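Local coordinates for protein imidazolonepropionase (Unidentified, PDB 2Q09) that hydrolyses the carbon-nitrogen bond of imidazolone-5-propanoate to give N-formimidoyl-L-glutamate, the third step of histidine degradation, at residues S327-N333 / E385-I390. Residue numbers count along the deposited sequence, not the author numbering.
Sequences SLRMAMN and ELSYLI
Segment 327-333 begins helix 328-339; 385-390 makes a short helical turn (L389 N to E385 O, 3.1 Å; Y388 N to E385 O weaker), then extends at L389 and I390. CA atoms come nearest at N333-S387, 4.9 Å, and M330-I390, 6.2 Å. N-cap S327 (chi1 t) accepts at OG from M330 N, 3.1 Å; E133 also bonds this hydroxyl.

Polar contacts run to carbonyls of the turn. R329, chi1-chi3 m, t, p, donates from NE to L386 O at 2.9 Å and weakly from NH2 to E385 O at 3.5 Å; Q394 takes a further bond from NH2, which also lies 2.8 Å from L389 O at too poor an angle to bond. N333 (chi1 t) forks ND2 weakly onto Y388 O at 3.1 Å and S387 O at 3.2 Å.

Van der Waals packing fills the space between. I390 (m, m) lays CD1 3.7 Å from R329 CB and CG2 4.2 Å from M330 CB. L386 CD2 covers one face of the guanidinium, 3.8 Å from R329 NH2, and the CE methyl of selenomethionine M332 touches S387 OG at 3.4 Å.

The contact joins a helix of the amidohydrolase TIM barrel to the turn after strand 375-378, the S327 side chain about 11 Å from that of iron ligand D317. R329 and N333 hydrogen bonds depend on where the turn places its carbonyls; L386 and I390 side chains supply packing.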
loop_
_atom_site.group_PDB
_atom_site.type_symbol
_atom_site.label_atom_id
_atom_site.label_comp_id
_atom_site.label_asym_id
_atom_site.label_seq_id
_atom_site.Cartn_x
_atom_site.Cartn_y
_atom_site.Cartn_z
ATOM N N SER A 327 3.212 -6.668 -8.470
ATOM C CA SER A 327 4.606 -6.274 -8.395
ATOM C C SER A 327 4.706 -4.840 -7.887
ATOM O O SER A 327 4.139 -3.918 -8.483
ATOM C CB SER A 327 5.255 -6.362 -9.779
ATOM O OG SER A 327 6.613 -5.957 -9.721
ATOM N N LEU A 328 5.414 -4.647 -6.781
ATOM C CA LEU A 328 5.596 -3.304 -6.250
ATOM C C LEU A 328 6.710 -2.637 -7.049
ATOM O O LEU A 328 6.638 -1.457 -7.383
ATOM C CB LEU A 328 5.992 -3.332 -4.770
ATOM C CG LEU A 328 6.368 -1.960 -4.193
ATOM C CD1 LEU A 328 5.177 -1.010 -4.302
ATOM C CD2 LEU A 328 6.802 -2.104 -2.737
ATOM N N ARG A 329 7.747 -3.407 -7.352
ATOM C CA ARG A 329 8.870 -2.863 -8.102
ATOM C C ARG A 329 8.495 -2.404 -9.505
ATOM O O ARG A 329 9.058 -1.434 -10.007
ATOM C CB ARG A 329 10.024 -3.869 -8.130
ATOM C CG ARG A 329 10.648 -4.023 -6.735
ATOM C CD ARG A 329 11.798 -5.010 -6.697
ATOM N NE ARG A 329 12.939 -4.553 -7.481
ATOM C CZ ARG A 329 14.083 -5.224 -7.572
ATOM N NH1 ARG A 329 14.226 -6.371 -6.919
ATOM N NH2 ARG A 329 15.077 -4.770 -8.322
HETATM N N MSE A 330 7.533 -3.076 -10.134
HETATM C CA MSE A 330 7.100 -2.670 -11.471
HETATM C C MSE A 330 6.447 -1.295 -11.296
HETATM O O MSE A 330 6.574 -0.407 -12.144
HETATM C CB MSE A 330 6.077 -3.658 -12.035
HETATM C CG MSE A 330 5.618 -3.350 -13.452
HETATM SE SE MSE A 330 7.048 -3.603 -14.771
HETATM C CE MSE A 330 7.328 -1.767 -15.284
ATOM N N ALA A 331 5.752 -1.121 -10.178
ATOM C CA ALA A 331 5.092 0.150 -9.899
ATOM C C ALA A 331 6.132 1.257 -9.739
ATOM O O ALA A 331 5.920 2.398 -10.157
ATOM C CB ALA A 331 4.246 0.042 -8.627
HETATM N N MSE A 332 7.252 0.916 -9.112
HETATM C CA MSE A 332 8.329 1.884 -8.913
HETATM C C MSE A 332 8.894 2.288 -10.278
HETATM O O MSE A 332 9.153 3.468 -10.542
HETATM C CB MSE A 332 9.430 1.264 -8.050
HETATM C CG MSE A 332 8.971 0.949 -6.621
HETATM SE SE MSE A 332 10.216 -0.144 -5.643
HETATM C CE MSE A 332 11.551 1.264 -5.260
ATOM N N ASN A 333 9.095 1.294 -11.138
ATOM C CA ASN A 333 9.616 1.538 -12.479
ATOM C C ASN A 333 8.644 2.438 -13.247
ATOM O O ASN A 333 9.054 3.366 -13.944
ATOM C CB ASN A 333 9.804 0.204 -13.205
ATOM C CG ASN A 333 10.439 0.357 -14.570
ATOM O OD1 ASN A 333 9.800 0.812 -15.523
ATOM N ND2 ASN A 333 11.713 -0.019 -14.671
ATOM N N GLU A 385 18.963 0.496 -8.514
ATOM C CA GLU A 385 18.585 -0.676 -9.289
ATOM C C GLU A 385 17.227 -1.277 -8.901
ATOM O O GLU A 385 16.606 -1.985 -9.698
ATOM C CB GLU A 385 19.669 -1.757 -9.191
ATOM C CG GLU A 385 19.296 -3.006 -9.973
ATOM C CD GLU A 385 20.480 -3.887 -10.312
ATOM O OE1 GLU A 385 20.251 -4.937 -10.939
ATOM O OE2 GLU A 385 21.632 -3.540 -9.965
ATOM N N LEU A 386 16.750 -0.987 -7.693
ATOM C CA LEU A 386 15.473 -1.548 -7.255
ATOM C C LEU A 386 14.285 -1.047 -8.078
ATOM O O LEU A 386 13.303 -1.767 -8.247
ATOM C CB LEU A 386 15.252 -1.260 -5.769
ATOM C CG LEU A 386 16.349 -1.837 -4.872
ATOM C CD1 LEU A 386 15.980 -1.649 -3.401
ATOM C CD2 LEU A 386 16.537 -3.306 -5.177
ATOM N N SER A 387 14.380 0.181 -8.583
ATOM C CA SER A 387 13.333 0.768 -9.423
ATOM C C SER A 387 13.604 0.448 -10.897
ATOM O O SER A 387 12.726 0.616 -11.747
ATOM C CB SER A 387 13.308 2.303 -9.281
ATOM O OG SER A 387 12.976 2.715 -7.972
ATOM N N TYR A 388 14.822 0.001 -11.189
ATOM C CA TYR A 388 15.246 -0.258 -12.560
ATOM C C TYR A 388 15.013 -1.666 -13.111
ATOM O O TYR A 388 14.181 -1.849 -14.007
ATOM C CB TYR A 388 16.734 0.090 -12.700
ATOM C CG TYR A 388 17.193 0.246 -14.129
ATOM C CD1 TYR A 388 16.867 1.388 -14.858
ATOM C CD2 TYR A 388 17.938 -0.750 -14.762
ATOM C CE1 TYR A 388 17.278 1.540 -16.186
ATOM C CE2 TYR A 388 18.347 -0.613 -16.082
ATOM C CZ TYR A 388 18.017 0.533 -16.786
ATOM O OH TYR A 388 18.422 0.669 -18.092
ATOM N N LEU A 389 15.762 -2.643 -12.600
ATOM C CA LEU A 389 15.658 -4.026 -13.057
ATOM C C LEU A 389 14.533 -4.730 -12.312
ATOM O O LEU A 389 14.620 -4.940 -11.097
ATOM C CB LEU A 389 16.977 -4.767 -12.809
ATOM C CG LEU A 389 17.011 -6.204 -13.331
ATOM C CD1 LEU A 389 16.882 -6.211 -14.839
ATOM C CD2 LEU A 389 18.313 -6.855 -12.906
ATOM N N ILE A 390 13.505 -5.124 -13.056
ATOM C CA ILE A 390 12.325 -5.756 -12.475
ATOM C C ILE A 390 12.141 -7.234 -12.796
ATOM O O ILE A 390 12.581 -7.702 -13.839
ATOM C CB ILE A 390 11.054 -5.002 -12.954
ATOM C CG1 ILE A 390 11.266 -3.481 -12.848
ATOM C CG2 ILE A 390 9.834 -5.448 -12.163
ATOM C CD1 ILE A 390 11.538 -2.981 -11.442
#